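Long-range contacts in probable polyketide synthase 1 (Dictyostelium discoideum, PDB 2H84), which probably acts as a hybrid polyketide synthase whose C-terminal type III domain, the part described here, extends and cyclises polyketides and yields acylpyrones in vitro: residues Thr224-Glu228 against Met341-Arg345; Leu305-Glu309 against Trp323-His327. All coordinates share one frame. Residues are numbered along the deposited sequence.

Interaction 1: Thr224-Glu228 against Met341-Arg345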
loop_
_atom_site.group_PDB
_atom_site.type_symbol
_atom_site.label_atom_id
_atom_site.label_comp_id
_atom_site.label_asym_id
_atom_site.label_seq_id
_atom_site.Cartn_x
_atom_site.Cartn_y
_atom_site.Cartn_z
ATOM N N THR A 224 -21.201 -14.444 14.171
ATOM C CA THR A 224 -22.492 -14.076 13.625
ATOM C C THR A 224 -22.293 -13.158 12.410
ATOM O O THR A 224 -22.206 -11.938 12.536
ATOM C CB THR A 224 -23.358 -13.409 14.723
ATOM O OG1 THR A 224 -23.953 -12.212 14.221
ATOM C CG2 THR A 224 -22.513 -13.084 15.944
ATOM N N PRO A 225 -22.202 -13.754 11.208
ATOM C CA PRO A 225 -22.006 -13.096 9.913
ATOM C C PRO A 225 -22.909 -11.896 9.654
ATOM O O PRO A 225 -24.077 -11.888 10.043
ATOM C CB PRO A 225 -22.246 -14.223 8.919
ATOM C CG PRO A 225 -21.748 -15.408 9.643
ATOM C CD PRO A 225 -22.324 -15.208 11.024
ATOM N N LEU A 226 -22.351 -10.892 8.981
ATOM C CA LEU A 226 -23.072 -9.666 8.657
ATOM C C LEU A 226 -23.409 -9.564 7.170
ATOM O O LEU A 226 -24.536 -9.223 6.812
ATOM C CB LEU A 226 -22.249 -8.449 9.094
ATOM C CG LEU A 226 -22.017 -8.312 10.600
ATOM C CD1 LEU A 226 -20.978 -7.233 10.883
ATOM C CD2 LEU A 226 -23.328 -7.981 11.276
ATOM N N TYR A 227 -22.435 -9.851 6.309
ATOM C CA TYR A 227 -22.644 -9.787 4.865
ATOM C C TYR A 227 -21.907 -10.923 4.200
ATOM O O TYR A 227 -20.811 -11.290 4.625
ATOM C CB TYR A 227 -22.093 -8.489 4.260
ATOM C CG TYR A 227 -22.761 -7.215 4.712
ATOM C CD1 TYR A 227 -22.310 -6.526 5.839
ATOM C CD2 TYR A 227 -23.833 -6.679 3.995
ATOM C CE1 TYR A 227 -22.911 -5.332 6.237
ATOM C CE2 TYR A 227 -24.441 -5.485 4.383
ATOM C CZ TYR A 227 -23.975 -4.816 5.498
ATOM O OH TYR A 227 -24.562 -3.621 5.839
ATOM N N GLU A 228 -22.502 -11.486 3.155
ATOM C CA GLU A 228 -21.835 -12.552 2.429
ATOM C C GLU A 228 -21.293 -11.929 1.158
ATOM O O GLU A 228 -22.052 -11.603 0.251
ATOM C CB GLU A 228 -22.797 -13.676 2.054
ATOM C CG GLU A 228 -22.073 -14.849 1.417
ATOM C CD GLU A 228 -23.012 -15.906 0.865
ATOM O OE1 GLU A 228 -24.102 -16.111 1.456
ATOM O OE2 GLU A 228 -22.648 -16.544 -0.154
ATOM N N MET A 341 -21.723 0.425 5.295
ATOM C CA MET A 341 -22.007 -0.985 5.550
ATOM C C MET A 341 -22.382 -1.208 7.017
ATOM O O MET A 341 -23.310 -1.957 7.314
ATOM C CB MET A 341 -20.802 -1.856 5.182
ATOM C CG MET A 341 -20.582 -1.976 3.690
ATOM S SD MET A 341 -19.084 -2.857 3.277
ATOM C CE MET A 341 -19.640 -4.468 3.153
ATOM N N ASP A 342 -21.665 -0.554 7.929
ATOM C CA ASP A 342 -21.942 -0.678 9.356
ATOM C C ASP A 342 -23.375 -0.258 9.673
ATOM O O ASP A 342 -24.181 -1.063 10.136
ATOM C CB ASP A 342 -20.953 0.182 10.161
ATOM C CG ASP A 342 -21.474 0.556 11.557
ATOM O OD1 ASP A 342 -21.696 -0.347 12.398
ATOM O OD2 ASP A 342 -21.659 1.768 11.804
ATOM N N HIS A 343 -23.687 1.000 9.407
ATOM C CA HIS A 343 -25.013 1.526 9.676
ATOM C C HIS A 343 -26.125 0.795 8.925
ATOM O O HIS A 343 -27.265 0.803 9.369
ATOM C CB HIS A 343 -25.016 3.027 9.366
ATOM C CG HIS A 343 -26.378 3.639 9.256
ATOM N ND1 HIS A 343 -27.100 3.641 8.082
ATOM C CD2 HIS A 343 -27.134 4.297 10.167
ATOM C CE1 HIS A 343 -28.244 4.278 8.273
ATOM N NE2 HIS A 343 -28.288 4.685 9.527
ATOM N N ALA A 344 -25.791 0.142 7.813
ATOM C CA ALA A 344 -26.781 -0.574 7.015
ATOM C C ALA A 344 -27.229 -1.891 7.651
ATOM O O ALA A 344 -28.408 -2.258 7.568
ATOM C CB ALA A 344 -26.231 -0.824 5.617
ATOM N N ARG A 345 -26.295 -2.600 8.283
ATOM C CA ARG A 345 -26.630 -3.868 8.923
ATOM C C ARG A 345 -27.410 -3.625 10.211
ATOM O O ARG A 345 -27.895 -4.564 10.847
ATOM C CB ARG A 345 -25.368 -4.704 9.200
ATOM C CG ARG A 345 -24.251 -4.018 9.981
ATOM C CD ARG A 345 -24.559 -3.836 11.464
ATOM N NE ARG A 345 -23.475 -3.124 12.132
ATOM C CZ ARG A 345 -22.422 -3.704 12.701
ATOM N NH1 ARG A 345 -22.300 -5.029 12.707
ATOM N NH2 ARG A 345 -21.469 -2.953 13.240
#
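In this thiolase-fold domain, helix 335-345 packs on the start of strand 227-236, where a classic beta bulge sets Leu226 and Tyr227 together opposite Val16 of strand 15-22. Both bulge residues send their CA-to-CB bonds toward the helix, so two consecutive side chains meet the 341-345 turn; the nearest CA pair is Leu226 and Arg345, at 6.8 Å.

The two segments bury 261 Å² between them. Met341 CE lies over one face of the Tyr227 ring, and Tyr227 CE1 comes within 4.2 Å of Met341 CB. The tip of the tyrosine settles among Ala344 and Arg345, with Tyr227 OH 3.3 Å from Ala344 CB and 3.6 Å from Arg345 CB.

A methyl group meets a charged one at the Arg345 guanidinium, where Leu226 CD1 makes a close van der Waals contact with Arg345 NH1 at 3.2 Å. That guanidinium is well held. Arg345 NH2 forms a salt bridge with Asp342 OD1, one turn back, at 2.7 Å, while a weak hydrogen bond joins Arg345 NE to Asp342 OD1. Asp109, on helix 84-110, forms a salt bridge with Arg345 NH1, and NH2 also hydrogen-bonds to the Ile19 carbonyl, tying this part of the helix to strand 15-22 next to the bulged strand.

One hydrogen bond crosses the interface, and it is donated by the phenol. Tyr227 OH reaches Met341 O at 2.6 Å, a carbonyl that already receives the helical bond from Arg345 N at 3.2 Å.

Interaction 2: Leu305-Glu309 against Trp323-His327; sequences LMNIE and WDVYH
Both segments are alpha-helical, 305-309 within helix 302-311 and 323-327 within helix 320-329, and they run nearly antiparallel, with 165° between their N-to-C directions and a signed crossing angle of -165°. The axes of the two short segments approach to 13.6 Å, so large side chains must fill the gap; the nearest CA atoms, those of Leu305 and Trp323, are 8.4 Å apart. Trp323 (chi1 m, chi2 97°) leaves its helix sideways, yet its indole reaches across. Leu305 (mt), its CA-to-CB bond directed toward 323-327, sets CD1 3.7 Å from the centroid of the Trp323 six-membered ring, 8° off the normal, a CH-pi contact. Leu305 CB lies 3.4 Å from Trp323 CZ2, and Met306 CG lies at the ring edge, near its plane, 3.9 Å from Trp323 CZ2. Leu305 CD1 also meets Tyr326 CG at 4.1 Å, Tyr326 having chi1 t and its OH bonded to Ser58 O. Glu309 (m, t, chi3 -41°) brings OE2 to 3.3 Å from Trp323 NE1 for a weak hydrogen bond, but this oxygen also bonds Thr319 OG1. Tyr326's side chain is about 11 Å from that of Cys157, the predicted active-site residue. The result is an antiparallel helix pair, its wide gap filled by the Trp323 indole, in the C-terminal half of a thiolase fold.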
loop_
_atom_site.group_PDB
_atom_site.type_symbol
_atom_site.label_atom_id
_atom_site.label_comp_id
_atom_site.label_asym_id
_atom_site.label_seq_id
_atom_site.Cartn_x
_atom_site.Cartn_y
_atom_site.Cartn_z
ATOM N N LEU A 305 -23.561 10.863 -6.081
ATOM C CA LEU A 305 -24.643 9.982 -5.638
ATOM C C LEU A 305 -25.909 10.100 -6.500
ATOM O O LEU A 305 -26.512 9.101 -6.895
ATOM C CB LEU A 305 -24.987 10.278 -4.180
ATOM C CG LEU A 305 -23.908 10.005 -3.149
ATOM C CD1 LEU A 305 -24.477 10.269 -1.743
ATOM C CD2 LEU A 305 -23.442 8.566 -3.280
ATOM N N MET A 306 -26.306 11.328 -6.796
ATOM C CA MET A 306 -27.486 11.546 -7.607
ATOM C C MET A 306 -27.306 11.071 -9.045
ATOM O O MET A 306 -28.221 10.514 -9.627
ATOM C CB MET A 306 -27.853 13.024 -7.592
ATOM C CG MET A 306 -27.920 13.592 -6.192
ATOM S SD MET A 306 -29.041 15.019 -6.010
ATOM C CE MET A 306 -27.876 16.369 -5.972
ATOM N N ASN A 307 -26.126 11.296 -9.617
ATOM C CA ASN A 307 -25.881 10.878 -10.996
ATOM C C ASN A 307 -26.014 9.369 -11.090
ATOM O O ASN A 307 -26.595 8.860 -12.041
ATOM C CB ASN A 307 -24.493 11.299 -11.475
ATOM C CG ASN A 307 -24.390 12.777 -11.638
ATOM O OD1 ASN A 307 -23.820 13.294 -12.547
ATOM N ND2 ASN A 307 -24.965 13.464 -10.727
ATOM N N ILE A 308 -25.486 8.657 -10.094
ATOM C CA ILE A 308 -25.555 7.201 -10.083
ATOM C C ILE A 308 -27.005 6.780 -9.946
ATOM O O ILE A 308 -27.451 5.868 -10.647
ATOM C CB ILE A 308 -24.721 6.596 -8.952
ATOM C CG1 ILE A 308 -23.234 6.725 -9.292
ATOM C CG2 ILE A 308 -25.096 5.139 -8.741
ATOM C CD1 ILE A 308 -22.314 6.666 -8.088
ATOM N N GLU A 309 -27.751 7.429 -9.053
ATOM C CA GLU A 309 -29.181 7.100 -8.894
ATOM C C GLU A 309 -30.027 7.262 -10.176
ATOM O O GLU A 309 -30.955 6.488 -10.436
ATOM C CB GLU A 309 -29.821 7.943 -7.785
ATOM C CG GLU A 309 -29.605 7.401 -6.386
ATOM C CD GLU A 309 -30.124 8.344 -5.297
ATOM O OE1 GLU A 309 -29.969 9.542 -5.381
ATOM O OE2 GLU A 309 -30.708 7.958 -4.302
ATOM N N TRP A 323 -27.125 7.601 2.159
ATOM C CA TRP A 323 -27.382 9.034 2.298
ATOM C C TRP A 323 -27.398 9.425 3.768
ATOM O O TRP A 323 -27.194 10.586 4.091
ATOM C CB TRP A 323 -28.709 9.429 1.644
ATOM C CG TRP A 323 -28.645 9.674 0.166
ATOM C CD1 TRP A 323 -28.963 8.789 -0.832
ATOM C CD2 TRP A 323 -28.181 10.862 -0.491
ATOM N NE1 TRP A 323 -28.716 9.349 -2.065
ATOM C CE2 TRP A 323 -28.230 10.619 -1.883
ATOM C CE3 TRP A 323 -27.719 12.103 -0.037
ATOM C CZ2 TRP A 323 -27.835 11.580 -2.822
ATOM C CZ3 TRP A 323 -27.327 13.055 -0.973
ATOM C CH2 TRP A 323 -27.382 12.787 -2.345
ATOM N N ASP A 324 -27.669 8.473 4.658
ATOM C CA ASP A 324 -27.662 8.782 6.082
ATOM C C ASP A 324 -26.203 9.036 6.441
ATOM O O ASP A 324 -25.877 10.026 7.102
ATOM C CB ASP A 324 -28.189 7.606 6.906
ATOM C CG ASP A 324 -29.677 7.371 6.722
ATOM O OD1 ASP A 324 -30.429 8.356 6.540
ATOM O OD2 ASP A 324 -30.093 6.193 6.780
ATOM N N VAL A 325 -25.332 8.133 5.986
ATOM C CA VAL A 325 -23.898 8.239 6.232
ATOM C C VAL A 325 -23.347 9.536 5.654
ATOM O O VAL A 325 -22.630 10.270 6.331
ATOM C CB VAL A 325 -23.141 7.080 5.589
ATOM C CG1 VAL A 325 -21.652 7.261 5.786
ATOM C CG2 VAL A 325 -23.606 5.775 6.182
ATOM N N TYR A 326 -23.686 9.824 4.400
ATOM C CA TYR A 326 -23.204 11.041 3.763
ATOM C C TYR A 326 -23.681 12.304 4.479
ATOM O O TYR A 326 -22.909 13.248 4.641
ATOM C CB TYR A 326 -23.612 11.071 2.281
ATOM C CG TYR A 326 -23.226 12.352 1.554
ATOM C CD1 TYR A 326 -24.181 13.337 1.282
ATOM C CD2 TYR A 326 -21.898 12.596 1.178
ATOM C CE1 TYR A 326 -23.829 14.539 0.656
ATOM C CE2 TYR A 326 -21.527 13.797 0.550
ATOM C CZ TYR A 326 -22.500 14.766 0.291
ATOM O OH TYR A 326 -22.145 15.950 -0.320
ATOM N N HIS A 327 -24.936 12.324 4.922
ATOM C CA HIS A 327 -25.464 13.505 5.604
ATOM C C HIS A 327 -24.767 13.796 6.923
ATOM O O HIS A 327 -24.557 14.959 7.272
ATOM C CB HIS A 327 -26.966 13.370 5.878
ATOM C CG HIS A 327 -27.816 13.432 4.648
ATOM N ND1 HIS A 327 -27.559 14.293 3.604
ATOM C CD2 HIS A 327 -28.940 12.755 4.309
ATOM C CE1 HIS A 327 -28.487 14.144 2.673
ATOM N NE2 HIS A 327 -29.335 13.218 3.078
#

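Overall arrangement
From the N terminus, the chain first lays down strand 15-22 and the N-terminal half of the fold, then reaches 224-228, at the start of strand 227-236. The 112 residues that follow before 341-345 form the long loop that interaction 1 closes. Within that loop, interaction 2 closes a short one of 13 residues, pairing helix 302-311, next to strand 294-297, with helix 320-329. Helix 335-345 comes next in the chain and carries the second half of interaction 1. Although their centres are 19 Å apart, the two contacts touch where His343 CE1 packs 3.1 Å from Asp324 OD2. Helix 302-311 is thus joined to 320-329, 320-329 to 335-345, and 335-345 to the bulged strand of the large mixed sheet.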